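PDB 2QPQ: protein Bug27 from Bordetella pertussis, which probably binds a small solute in the periplasm as a Venus flytrap-type receptor of the Bug family, for delivery to a transporter. Local coordinates for residues A[22-27]-A[261-266]; A[30-35]-A[254-259]. All blocks are in the same frame, centred on the assembly; numbering follows the deposited sequence.

Interaction 1 of 2, residues A[22-27]-A[261-266]; sequences TDMLAR and KKLADL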
loop_
_atom_site.group_PDB
_atom_site.type_symbol
_atom_site.label_atom_id
_atom_site.label_comp_id
_atom_site.label_asym_id
_atom_site.label_seq_id
_atom_site.Cartn_x
_atom_site.Cartn_y
_atom_site.Cartn_z
ATOM N N THR A 22 0.650 -4.004 6.228
ATOM C CA THR A 22 -0.684 -4.593 6.176
ATOM C C THR A 22 -0.878 -5.612 7.317
ATOM O O THR A 22 -1.880 -5.575 8.045
ATOM C CB THR A 22 -0.940 -5.241 4.793
ATOM O OG1 THR A 22 -0.724 -4.254 3.789
ATOM C CG2 THR A 22 -2.380 -5.724 4.686
ATOM N N ASP A 23 0.110 -6.487 7.493
ATOM C CA ASP A 23 0.071 -7.498 8.567
ATOM C C ASP A 23 0.139 -6.787 9.936
ATOM O O ASP A 23 -0.520 -7.172 10.894
ATOM C CB ASP A 23 1.254 -8.448 8.409
ATOM C CG ASP A 23 1.434 -9.357 9.594
ATOM O OD1 ASP A 23 0.812 -10.447 9.631
ATOM O OD2 ASP A 23 2.225 -8.976 10.500
ATOM N N MET A 24 0.960 -5.758 10.013
ATOM C CA MET A 24 1.169 -5.053 11.299
ATOM C C MET A 24 -0.178 -4.441 11.767
ATOM O O MET A 24 -0.584 -4.581 12.928
ATOM C CB MET A 24 2.206 -3.943 11.102
ATOM C CG MET A 24 2.439 -3.063 12.350
ATOM S SD MET A 24 1.297 -1.678 12.563
ATOM C CE MET A 24 1.913 -0.482 11.373
ATOM N N LEU A 25 -0.844 -3.735 10.860
ATOM C CA LEU A 25 -2.130 -3.134 11.170
ATOM C C LEU A 25 -3.218 -4.167 11.488
ATOM O O LEU A 25 -3.987 -3.988 12.435
ATOM C CB LEU A 25 -2.561 -2.225 10.034
ATOM C CG LEU A 25 -1.727 -0.981 9.761
ATOM C CD1 LEU A 25 -2.053 -0.431 8.354
ATOM C CD2 LEU A 25 -1.969 0.089 10.878
ATOM N N ALA A 26 -3.309 -5.229 10.689
ATOM C CA ALA A 26 -4.251 -6.305 10.999
ATOM C C ALA A 26 -4.019 -6.874 12.412
ATOM O O ALA A 26 -4.962 -7.023 13.188
ATOM C CB ALA A 26 -4.217 -7.431 9.904
ATOM N N ARG A 27 -2.765 -7.137 12.764
ATOM C CA ARG A 27 -2.443 -7.700 14.082
ATOM C C ARG A 27 -2.678 -6.685 15.214
ATOM O O ARG A 27 -3.118 -7.085 16.317
ATOM C CB ARG A 27 -0.996 -8.263 14.090
ATOM C CG ARG A 27 -0.902 -9.466 13.186
ATOM C CD ARG A 27 0.451 -10.109 13.143
ATOM N NE ARG A 27 0.406 -11.258 12.221
ATOM C CZ ARG A 27 -0.022 -12.472 12.539
ATOM N NH1 ARG A 27 -0.442 -12.731 13.790
ATOM N NH2 ARG A 27 -0.013 -13.434 11.617
ATOM N N LYS A 261 -0.207 7.154 18.132
ATOM C CA LYS A 261 1.211 7.527 18.322
ATOM C C LYS A 261 2.115 6.551 17.577
ATOM O O LYS A 261 2.986 6.971 16.833
ATOM C CB LYS A 261 1.571 7.558 19.824
ATOM C CG LYS A 261 3.066 7.620 20.102
ATOM C CD LYS A 261 3.405 7.488 21.579
ATOM C CE LYS A 261 4.932 7.577 21.775
ATOM N NZ LYS A 261 5.472 8.841 21.165
ATOM N N LYS A 262 1.882 5.259 17.799
ATOM C CA LYS A 262 2.610 4.187 17.158
ATOM C C LYS A 262 2.640 4.373 15.659
ATOM O O LYS A 262 3.695 4.279 15.054
ATOM C CB LYS A 262 1.992 2.826 17.471
ATOM C CG LYS A 262 2.825 1.671 16.953
ATOM C CD LYS A 262 2.044 0.384 16.888
ATOM C CE LYS A 262 2.649 -0.569 15.857
ATOM N NZ LYS A 262 3.288 -1.784 16.437
ATOM N N LEU A 263 1.469 4.586 15.056
ATOM C CA LEU A 263 1.393 4.755 13.610
ATOM C C LEU A 263 2.094 6.010 13.133
ATOM O O LEU A 263 2.828 5.976 12.154
ATOM C CB LEU A 263 -0.066 4.767 13.153
ATOM C CG LEU A 263 -0.721 3.422 12.792
ATOM C CD1 LEU A 263 -0.382 2.286 13.704
ATOM C CD2 LEU A 263 -2.224 3.552 12.689
ATOM N N ALA A 264 1.855 7.128 13.813
ATOM C CA ALA A 264 2.465 8.371 13.386
ATOM C C ALA A 264 3.974 8.241 13.438
ATOM O O ALA A 264 4.661 8.714 12.531
ATOM C CB ALA A 264 2.006 9.542 14.252
ATOM N N ASP A 265 4.479 7.597 14.496
ATOM C CA ASP A 265 5.922 7.453 14.707
ATOM C C ASP A 265 6.534 6.682 13.547
ATOM O O ASP A 265 7.693 6.907 13.207
ATOM C CB ASP A 265 6.210 6.682 15.993
ATOM C CG ASP A 265 6.035 7.530 17.261
ATOM O OD1 ASP A 265 5.751 8.747 17.183
ATOM O OD2 ASP A 265 6.193 6.947 18.348
ATOM N N LEU A 266 5.754 5.743 12.995
ATOM C CA LEU A 266 6.139 4.917 11.833
ATOM C C LEU A 266 6.006 5.596 10.477
ATOM O O LEU A 266 6.561 5.144 9.497
ATOM C CB LEU A 266 5.353 3.601 11.826
ATOM C CG LEU A 266 5.738 2.598 12.899
ATOM C CD1 LEU A 266 4.801 1.422 12.932
ATOM C CD2 LEU A 266 7.145 2.139 12.642
#
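M24 and L25 of helix 21-35 meet K262, L263 and L266 of helix 257-266 through methyl groups, the M24 thioether and a lysine methylene. M24 is the main link. Its CG lies anti to the backbone N (chi1 176°), and bends at chi2 and chi3 place SD by K262 and CE by L266. Its terminal CE meets CD1 of L266 tip to tip at 3.8 Å. Its SD lies 3.7 Å from CE of K262. The two side chains slide past each other in opposite directions, and the lysine touches with its CE methylene. L25 and L263 form the buried part of the contact. CD2 of L25 sits against both methyls of L263, 3.9 Å from CD1. These two side chains cross obliquely.

The side-chain salt bridges here run within each helix. NE of R27 donates to OD1 of D23 at 2.7 Å, one turn apart, on the syn side of the carboxylate. K261 and D265 form a longer, weak one.

The helix axes are 12.6 Å apart at their closest and nearly antiparallel, at 169°. At this spacing the helices meet through side-chain ends, not backbone. Y268 touches both M24 and L263. L25 also rests on M70 of strand 67-72 and on H230 of strand 227-235. The nearly antiparallel helices, with 21-35 against the sheet, belong to an alpha/beta domain of the Venus flytrap fold.

Interaction 2 of 2, residues A[30-35]-A[254-259]; sequences GNYLTE and MQRDDV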
loop_
_atom_site.group_PDB
_atom_site.type_symbol
_atom_site.label_atom_id
_atom_site.label_comp_id
_atom_site.label_asym_id
_atom_site.label_seq_id
_atom_site.Cartn_x
_atom_site.Cartn_y
_atom_site.Cartn_z
ATOM N N GLY A 30 -6.445 -6.620 15.531
ATOM C CA GLY A 30 -6.901 -7.897 16.060
ATOM C C GLY A 30 -6.733 -8.012 17.570
ATOM O O GLY A 30 -7.620 -8.529 18.257
ATOM N N ASN A 31 -5.582 -7.525 18.042
ATOM C CA ASN A 31 -5.212 -7.370 19.448
ATOM C C ASN A 31 -6.219 -6.589 20.291
ATOM O O ASN A 31 -6.622 -7.050 21.341
ATOM C CB ASN A 31 -3.806 -6.731 19.565
ATOM C CG ASN A 31 -3.342 -6.543 21.041
ATOM O OD1 ASN A 31 -3.197 -5.402 21.541
ATOM N ND2 ASN A 31 -3.104 -7.670 21.735
ATOM N N TYR A 32 -6.573 -5.392 19.858
ATOM C CA TYR A 32 -7.515 -4.547 20.587
ATOM C C TYR A 32 -8.986 -4.913 20.371
ATOM O O TYR A 32 -9.823 -4.639 21.223
ATOM C CB TYR A 32 -7.288 -3.087 20.250
ATOM C CG TYR A 32 -5.952 -2.582 20.716
ATOM C CD1 TYR A 32 -5.700 -2.378 22.064
ATOM C CD2 TYR A 32 -4.934 -2.308 19.803
ATOM C CE1 TYR A 32 -4.464 -1.926 22.511
ATOM C CE2 TYR A 32 -3.696 -1.844 20.232
ATOM C CZ TYR A 32 -3.471 -1.651 21.596
ATOM O OH TYR A 32 -2.240 -1.201 22.023
ATOM N N LEU A 33 -9.285 -5.517 19.225
ATOM C CA LEU A 33 -10.618 -5.997 18.899
ATOM C C LEU A 33 -10.943 -7.207 19.771
ATOM O O LEU A 33 -12.068 -7.330 20.232
ATOM C CB LEU A 33 -10.689 -6.380 17.421
ATOM C CG LEU A 33 -11.845 -5.923 16.538
ATOM C CD1 LEU A 33 -12.187 -4.443 16.703
ATOM C CD2 LEU A 33 -11.545 -6.263 15.061
ATOM N N THR A 34 -9.959 -8.092 19.980
ATOM C CA THR A 34 -10.102 -9.240 20.896
ATOM C C THR A 34 -10.482 -8.755 22.306
ATOM O O THR A 34 -11.412 -9.275 22.932
ATOM C CB THR A 34 -8.815 -10.105 20.938
ATOM O OG1 THR A 34 -8.641 -10.777 19.681
ATOM C CG2 THR A 34 -8.872 -11.151 22.063
ATOM N N GLU A 35 -9.741 -7.753 22.777
ATOM C CA GLU A 35 -10.018 -7.080 24.046
ATOM C C GLU A 35 -11.461 -6.570 24.111
ATOM O O GLU A 35 -12.253 -7.057 24.924
ATOM C CB GLU A 35 -9.030 -5.931 24.257
ATOM C CG GLU A 35 -7.581 -6.363 24.434
ATOM C CD GLU A 35 -6.667 -5.210 24.842
ATOM O OE1 GLU A 35 -7.203 -4.127 25.213
ATOM O OE2 GLU A 35 -5.415 -5.391 24.794
ATOM N N MET A 254 -8.727 2.426 16.349
ATOM C CA MET A 254 -7.854 3.383 15.693
ATOM C C MET A 254 -7.766 4.712 16.467
ATOM O O MET A 254 -6.713 5.382 16.458
ATOM C CB MET A 254 -8.252 3.600 14.232
ATOM C CG MET A 254 -8.171 2.316 13.388
ATOM S SD MET A 254 -6.500 1.639 13.339
ATOM C CE MET A 254 -6.597 0.204 14.318
ATOM N N GLN A 255 -8.847 5.047 17.171
ATOM C CA GLN A 255 -8.911 6.266 17.989
ATOM C C GLN A 255 -8.048 6.234 19.262
ATOM O O GLN A 255 -7.850 7.268 19.897
ATOM C CB GLN A 255 -10.368 6.545 18.348
ATOM C CG GLN A 255 -11.176 7.072 17.168
ATOM C CD GLN A 255 -12.671 6.980 17.409
ATOM O OE1 GLN A 255 -13.126 6.780 18.558
ATOM N NE2 GLN A 255 -13.456 7.123 16.334
ATOM N N ARG A 256 -7.572 5.063 19.663
ATOM C CA ARG A 256 -6.733 4.944 20.853
ATOM C C ARG A 256 -5.497 5.853 20.735
ATOM O O ARG A 256 -4.894 5.915 19.662
ATOM C CB ARG A 256 -6.304 3.492 21.048
ATOM C CG ARG A 256 -7.423 2.525 21.334
ATOM C CD ARG A 256 -6.850 1.151 21.457
ATOM N NE ARG A 256 -5.895 1.086 22.562
ATOM C CZ ARG A 256 -6.152 0.565 23.767
ATOM N NH1 ARG A 256 -7.337 0.037 24.032
ATOM N NH2 ARG A 256 -5.206 0.542 24.703
ATOM N N ASP A 257 -5.140 6.585 21.809
ATOM C CA ASP A 257 -3.903 7.399 21.819
ATOM C C ASP A 257 -2.688 6.535 21.493
ATOM O O ASP A 257 -1.813 6.927 20.710
ATOM C CB ASP A 257 -3.626 8.002 23.215
ATOM C CG ASP A 257 -4.586 9.075 23.613
ATOM O OD1 ASP A 257 -5.206 9.739 22.746
ATOM O OD2 ASP A 257 -4.674 9.289 24.852
ATOM N N ASP A 258 -2.605 5.360 22.114
ATOM C CA ASP A 258 -1.419 4.575 21.940
ATOM C C ASP A 258 -1.265 4.101 20.462
ATOM O O ASP A 258 -0.175 4.116 19.898
ATOM C CB ASP A 258 -1.308 3.457 22.980
ATOM C CG ASP A 258 -2.422 2.456 22.908
ATOM O OD1 ASP A 258 -3.413 2.672 22.179
ATOM O OD2 ASP A 258 -2.304 1.423 23.603
ATOM N N VAL A 259 -2.392 3.755 19.851
ATOM C CA VAL A 259 -2.422 3.352 18.444
ATOM C C VAL A 259 -2.025 4.484 17.534
ATOM O O VAL A 259 -1.227 4.267 16.607
ATOM C CB VAL A 259 -3.822 2.821 18.060
ATOM C CG1 VAL A 259 -3.953 2.676 16.545
ATOM C CG2 VAL A 259 -4.054 1.498 18.765
#
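Y32 presents one ring face to R256 and reaches D258 and V259 with other atoms. The guanidinium lies over the CD1-CE1 side of the ring, with the two planes 24° apart. CE1 of Y32 sits over the centre of the guanidinium, 3.3 Å from CZ of R256. NE is displaced toward the ring rim. CD of R256 adds a CH-pi contact, 3.9 Å from the ring centroid. A bend at chi3 (61°) places NE over the ring. OD1 of N31 lies over the centre of the opposite ring face.

D258 holds the guanidinium along its edge. R256 grips its carboxylate side-on, with NE to OD1 at 3.0 Å and NH2 to OD2 at 3.2 Å. Both oxygens lie close to the guanidinium plane. OD2 also lies 3.1 Å from OH of Y32, the two side chains meeting tip to tip.

The apolar contact is V259 CG2 against CE2 of Y32, at 3.7 Å. V253 of helix 240-254 also touches the tyrosine.

E35 adds only a distant charge. Its OE1 is 4.3 Å from NH1 of R256 and well out of the guanidinium plane.

The carboxylates of D258 and, more distantly, E35 would partly offset the charge of R256. The D258 grip fixes the guanidinium's rotation, with a face toward the ring.

Overall arrangement
Both interactions use helix 21-35 and helix 257-266, and their centres are about 11 Å apart. Interaction 1 uses the earlier part of the first helix and the later part of the second. Interaction 2 takes the later part of the first, and the start of the second with its N-cap R256, as expected for antiparallel neighbours. Interaction 1 is partly buried, and its centre is about 13 Å from the chain's centre. It is apolar across the gap, and its first helix backs onto the sheet. Interaction 2 lies at the surface, its centre about 21 Å from the chain's centre. There an aromatic ring and charged groups replace leucine and methionine. The buried areas are similar, 162 and 171 Å².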